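Local coordinates for synaptic vesicle glycoprotein 2C (Homo sapiens, PDB 5JLV) that is a synaptic vesicle membrane glycoprotein whose luminal domain probably serves as a protein receptor for botulinum neurotoxin A, at residues C[26-37]-C[45-56]. Numbering follows the deposited sequence.
Sequences DKYANFTINFTM and MEYDNGRFIGVK
Phe31 and Phe52 meet inside two successive coils of a right-handed quadrilateral beta-helix, the pentapeptide-repeat fold, where 26-37 runs parallel to 45-56 and both segments turn a corner, at Asn30 and at Asp48-Asn49. The tight part is the inward face. Phe31 CG sits between its backbone N and carbonyl carbon (chi1 61°), which swings the ring over Gly50, whose CA lies 3.8 Å from the ring centroid. The same ring turns its edge to the face of Phe52 in an offset edge-to-face pair, the planes at 85°, with CE2 of Phe31 3.7 Å from CZ of Phe52. Ile33 CD1 packs beside Phe52, and Phe72 of the next coil stacks on that ring. Before the corner, partly exposed Tyr28 lies beside buried Tyr47, their planes nearly parallel but scarcely overlapping.

The outward face is looser and polar. A water links Thr32 OG1 to Arg51 NE, while Ile53 CD1 lies over one face of the guanidinium. Around the corner, Lys27 NZ makes salt bridges to Glu46 OE2, through a weak hydrogen bond, and to Asp48 OD2; Glu46 OE2 also forms one with Lys68. Backbone bonds join the coils, among them Ile33 N to Arg51 O at 2.8 Å.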
# COMPACT_ATOMS: atom_id res chain seq x y z
N ASP C 26 -33.39 -1.50 -16.82
CA ASP C 26 -32.80 -2.56 -16.00
C ASP C 26 -32.34 -2.15 -14.60
O ASP C 26 -31.73 -2.97 -13.91
CB ASP C 26 -31.66 -3.25 -16.76
CG ASP C 26 -32.12 -4.47 -17.55
OD1 ASP C 26 -33.34 -4.74 -17.57
OD2 ASP C 26 -31.26 -5.16 -18.15
N LYS C 27 -32.62 -0.92 -14.16
CA LYS C 27 -32.08 -0.50 -12.86
C LYS C 27 -32.88 0.43 -11.95
O LYS C 27 -33.70 1.23 -12.40
CB LYS C 27 -30.63 -0.01 -12.98
CG LYS C 27 -30.45 1.37 -13.59
CD LYS C 27 -28.97 1.74 -13.63
CE LYS C 27 -28.19 0.75 -14.48
NZ LYS C 27 -26.75 1.11 -14.57
N TYR C 28 -32.60 0.28 -10.65
CA TYR C 28 -33.02 1.21 -9.61
C TYR C 28 -31.78 1.94 -9.09
O TYR C 28 -30.68 1.36 -9.05
CB TYR C 28 -33.69 0.46 -8.46
CG TYR C 28 -35.02 -0.17 -8.78
CD1 TYR C 28 -36.21 0.51 -8.54
CD2 TYR C 28 -35.09 -1.47 -9.29
CE1 TYR C 28 -37.44 -0.08 -8.81
CE2 TYR C 28 -36.32 -2.06 -9.57
CZ TYR C 28 -37.49 -1.36 -9.33
OH TYR C 28 -38.70 -1.94 -9.60
N ALA C 29 -31.95 3.19 -8.69
CA ALA C 29 -30.83 4.02 -8.23
C ALA C 29 -31.22 4.96 -7.09
O ALA C 29 -32.38 5.41 -7.01
CB ALA C 29 -30.22 4.79 -9.39
N ASN C 30 -30.26 5.25 -6.21
CA ASN C 30 -30.39 6.30 -5.20
C ASN C 30 -31.66 6.15 -4.35
O ASN C 30 -32.45 7.10 -4.22
CB ASN C 30 -30.33 7.69 -5.86
CG ASN C 30 -29.91 8.79 -4.90
OD1 ASN C 30 -29.94 8.62 -3.68
ND2 ASN C 30 -29.53 9.93 -5.45
N PHE C 31 -31.86 4.96 -3.80
CA PHE C 31 -33.03 4.69 -2.98
C PHE C 31 -32.62 4.27 -1.58
O PHE C 31 -31.48 3.82 -1.36
CB PHE C 31 -33.94 3.63 -3.62
CG PHE C 31 -33.27 2.30 -3.82
CD1 PHE C 31 -32.63 2.00 -5.02
CD2 PHE C 31 -33.30 1.33 -2.82
CE1 PHE C 31 -32.02 0.77 -5.20
CE2 PHE C 31 -32.68 0.09 -3.00
CZ PHE C 31 -32.04 -0.18 -4.19
N THR C 32 -33.54 4.43 -0.65
CA THR C 32 -33.35 3.93 0.69
C THR C 32 -34.53 3.06 1.02
O THR C 32 -35.68 3.48 0.90
CB THR C 32 -33.22 5.08 1.70
OG1 THR C 32 -32.02 5.81 1.42
CG2 THR C 32 -33.16 4.55 3.13
N ILE C 33 -34.25 1.81 1.39
CA ILE C 33 -35.25 0.95 1.99
C ILE C 33 -34.88 0.73 3.46
O ILE C 33 -33.73 0.43 3.78
CB ILE C 33 -35.39 -0.39 1.23
CG1 ILE C 33 -36.04 -0.16 -0.14
CG2 ILE C 33 -36.24 -1.38 2.03
CD1 ILE C 33 -35.71 -1.22 -1.17
N ASN C 34 -35.85 0.95 4.34
CA ASN C 34 -35.65 0.75 5.77
C ASN C 34 -36.85 0.09 6.44
O ASN C 34 -37.13 0.31 7.62
CB ASN C 34 -35.26 2.07 6.46
CG ASN C 34 -36.39 3.09 6.46
OD1 ASN C 34 -37.38 2.94 5.74
ND2 ASN C 34 -36.24 4.13 7.26
N PHE C 35 -37.56 -0.73 5.66
CA PHE C 35 -38.77 -1.43 6.11
C PHE C 35 -38.69 -2.90 5.74
O PHE C 35 -37.91 -3.29 4.85
CB PHE C 35 -40.02 -0.79 5.49
CG PHE C 35 -39.87 -0.42 4.03
CD1 PHE C 35 -39.47 0.88 3.67
CD2 PHE C 35 -40.12 -1.34 3.02
CE1 PHE C 35 -39.32 1.23 2.33
CE2 PHE C 35 -39.98 -0.99 1.68
CZ PHE C 35 -39.58 0.30 1.34
N THR C 36 -39.49 -3.72 6.42
CA THR C 36 -39.52 -5.16 6.15
C THR C 36 -39.74 -5.44 4.66
O THR C 36 -40.58 -4.81 4.02
CB THR C 36 -40.61 -5.87 6.99
OG1 THR C 36 -40.33 -5.69 8.39
CG2 THR C 36 -40.67 -7.37 6.68
N MET C 37 -38.94 -6.35 4.11
CA MET C 37 -39.16 -6.88 2.76
C MET C 37 -39.48 -8.38 2.89
O MET C 37 -38.72 -9.14 3.50
CB MET C 37 -37.92 -6.66 1.88
CG MET C 37 -38.20 -6.68 0.38
SD MET C 37 -36.74 -6.31 -0.63
CE MET C 37 -36.29 -4.69 -0.00
N MET C 45 -32.30 -7.43 -12.25
CA MET C 45 -32.26 -6.00 -11.96
C MET C 45 -30.87 -5.54 -11.54
O MET C 45 -30.13 -6.28 -10.89
CB MET C 45 -33.25 -5.66 -10.85
CG MET C 45 -34.70 -6.01 -11.15
SD MET C 45 -35.28 -5.17 -12.64
CE MET C 45 -35.02 -3.45 -12.20
N GLU C 46 -30.52 -4.30 -11.89
CA GLU C 46 -29.39 -3.63 -11.28
C GLU C 46 -29.85 -2.65 -10.20
O GLU C 46 -30.91 -2.02 -10.33
CB GLU C 46 -28.50 -2.94 -12.32
CG GLU C 46 -27.23 -2.33 -11.71
CD GLU C 46 -26.22 -1.86 -12.74
OE1 GLU C 46 -26.24 -2.36 -13.88
OE2 GLU C 46 -25.39 -0.99 -12.39
N TYR C 47 -29.07 -2.53 -9.14
CA TYR C 47 -29.33 -1.59 -8.06
C TYR C 47 -28.05 -0.77 -7.82
O TYR C 47 -27.03 -1.31 -7.38
CB TYR C 47 -29.75 -2.34 -6.78
CG TYR C 47 -30.91 -3.32 -6.99
CD1 TYR C 47 -32.24 -2.88 -6.93
CD2 TYR C 47 -30.67 -4.66 -7.30
CE1 TYR C 47 -33.30 -3.77 -7.13
CE2 TYR C 47 -31.72 -5.55 -7.50
CZ TYR C 47 -33.03 -5.09 -7.42
OH TYR C 47 -34.08 -5.96 -7.64
N ASP C 48 -28.12 0.53 -8.15
CA ASP C 48 -27.00 1.47 -8.00
C ASP C 48 -27.26 2.33 -6.79
O ASP C 48 -28.36 2.91 -6.67
CB ASP C 48 -26.89 2.40 -9.23
CG ASP C 48 -26.21 1.74 -10.42
OD1 ASP C 48 -25.93 0.52 -10.37
OD2 ASP C 48 -25.97 2.45 -11.42
N ASN C 49 -26.28 2.44 -5.90
CA ASN C 49 -26.37 3.31 -4.73
C ASN C 49 -27.63 3.05 -3.90
O ASN C 49 -28.31 3.98 -3.45
CB ASN C 49 -26.26 4.78 -5.15
CG ASN C 49 -25.01 5.04 -5.97
OD1 ASN C 49 -23.92 5.16 -5.42
ND2 ASN C 49 -25.15 5.08 -7.29
N GLY C 50 -27.95 1.78 -3.72
CA GLY C 50 -29.07 1.38 -2.90
C GLY C 50 -28.64 1.28 -1.45
O GLY C 50 -27.56 0.77 -1.15
N ARG C 51 -29.49 1.79 -0.57
CA ARG C 51 -29.25 1.70 0.85
C ARG C 51 -30.34 0.88 1.53
O ARG C 51 -31.50 1.29 1.59
CB ARG C 51 -29.13 3.10 1.46
CG ARG C 51 -27.87 3.83 1.00
CD ARG C 51 -27.91 5.32 1.29
NE ARG C 51 -28.14 5.62 2.70
CZ ARG C 51 -27.29 5.34 3.69
NH1 ARG C 51 -26.13 4.73 3.44
NH2 ARG C 51 -27.60 5.68 4.94
N PHE C 52 -29.96 -0.30 1.99
CA PHE C 52 -30.82 -1.16 2.76
C PHE C 52 -30.41 -1.01 4.22
O PHE C 52 -29.40 -1.59 4.66
CB PHE C 52 -30.67 -2.61 2.29
CG PHE C 52 -30.88 -2.79 0.80
CD1 PHE C 52 -29.84 -2.57 -0.11
CD2 PHE C 52 -32.12 -3.19 0.30
CE1 PHE C 52 -30.04 -2.74 -1.48
CE2 PHE C 52 -32.32 -3.36 -1.06
CZ PHE C 52 -31.27 -3.14 -1.95
N ILE C 53 -31.16 -0.18 4.95
CA ILE C 53 -30.80 0.24 6.31
C ILE C 53 -31.83 -0.25 7.33
O ILE C 53 -32.97 0.22 7.34
CB ILE C 53 -30.71 1.79 6.43
CG1 ILE C 53 -29.96 2.43 5.24
CG2 ILE C 53 -30.11 2.20 7.77
CD1 ILE C 53 -28.45 2.23 5.24
N GLY C 54 -31.43 -1.20 8.18
CA GLY C 54 -32.33 -1.74 9.21
C GLY C 54 -33.44 -2.61 8.66
O GLY C 54 -34.48 -2.77 9.28
N VAL C 55 -33.21 -3.17 7.48
CA VAL C 55 -34.20 -3.97 6.79
C VAL C 55 -34.24 -5.39 7.35
O VAL C 55 -33.19 -5.98 7.65
CB VAL C 55 -33.91 -4.01 5.28
CG1 VAL C 55 -34.86 -4.94 4.54
CG2 VAL C 55 -33.97 -2.60 4.70
N LYS C 56 -35.44 -5.93 7.50
CA LYS C 56 -35.61 -7.37 7.70
C LYS C 56 -36.08 -8.02 6.40
O LYS C 56 -37.17 -7.72 5.90
CB LYS C 56 -36.59 -7.65 8.84
CG LYS C 56 -36.11 -7.16 10.20
CD LYS C 56 -36.99 -7.65 11.34
CE LYS C 56 -38.24 -6.80 11.48
NZ LYS C 56 -38.95 -7.10 12.75
O HOH W 1 -29.38 6.08 -1.69
O HOH W 2 -30.71 6.29 3.45
O HOH W 3 -41.47 -6.08 10.85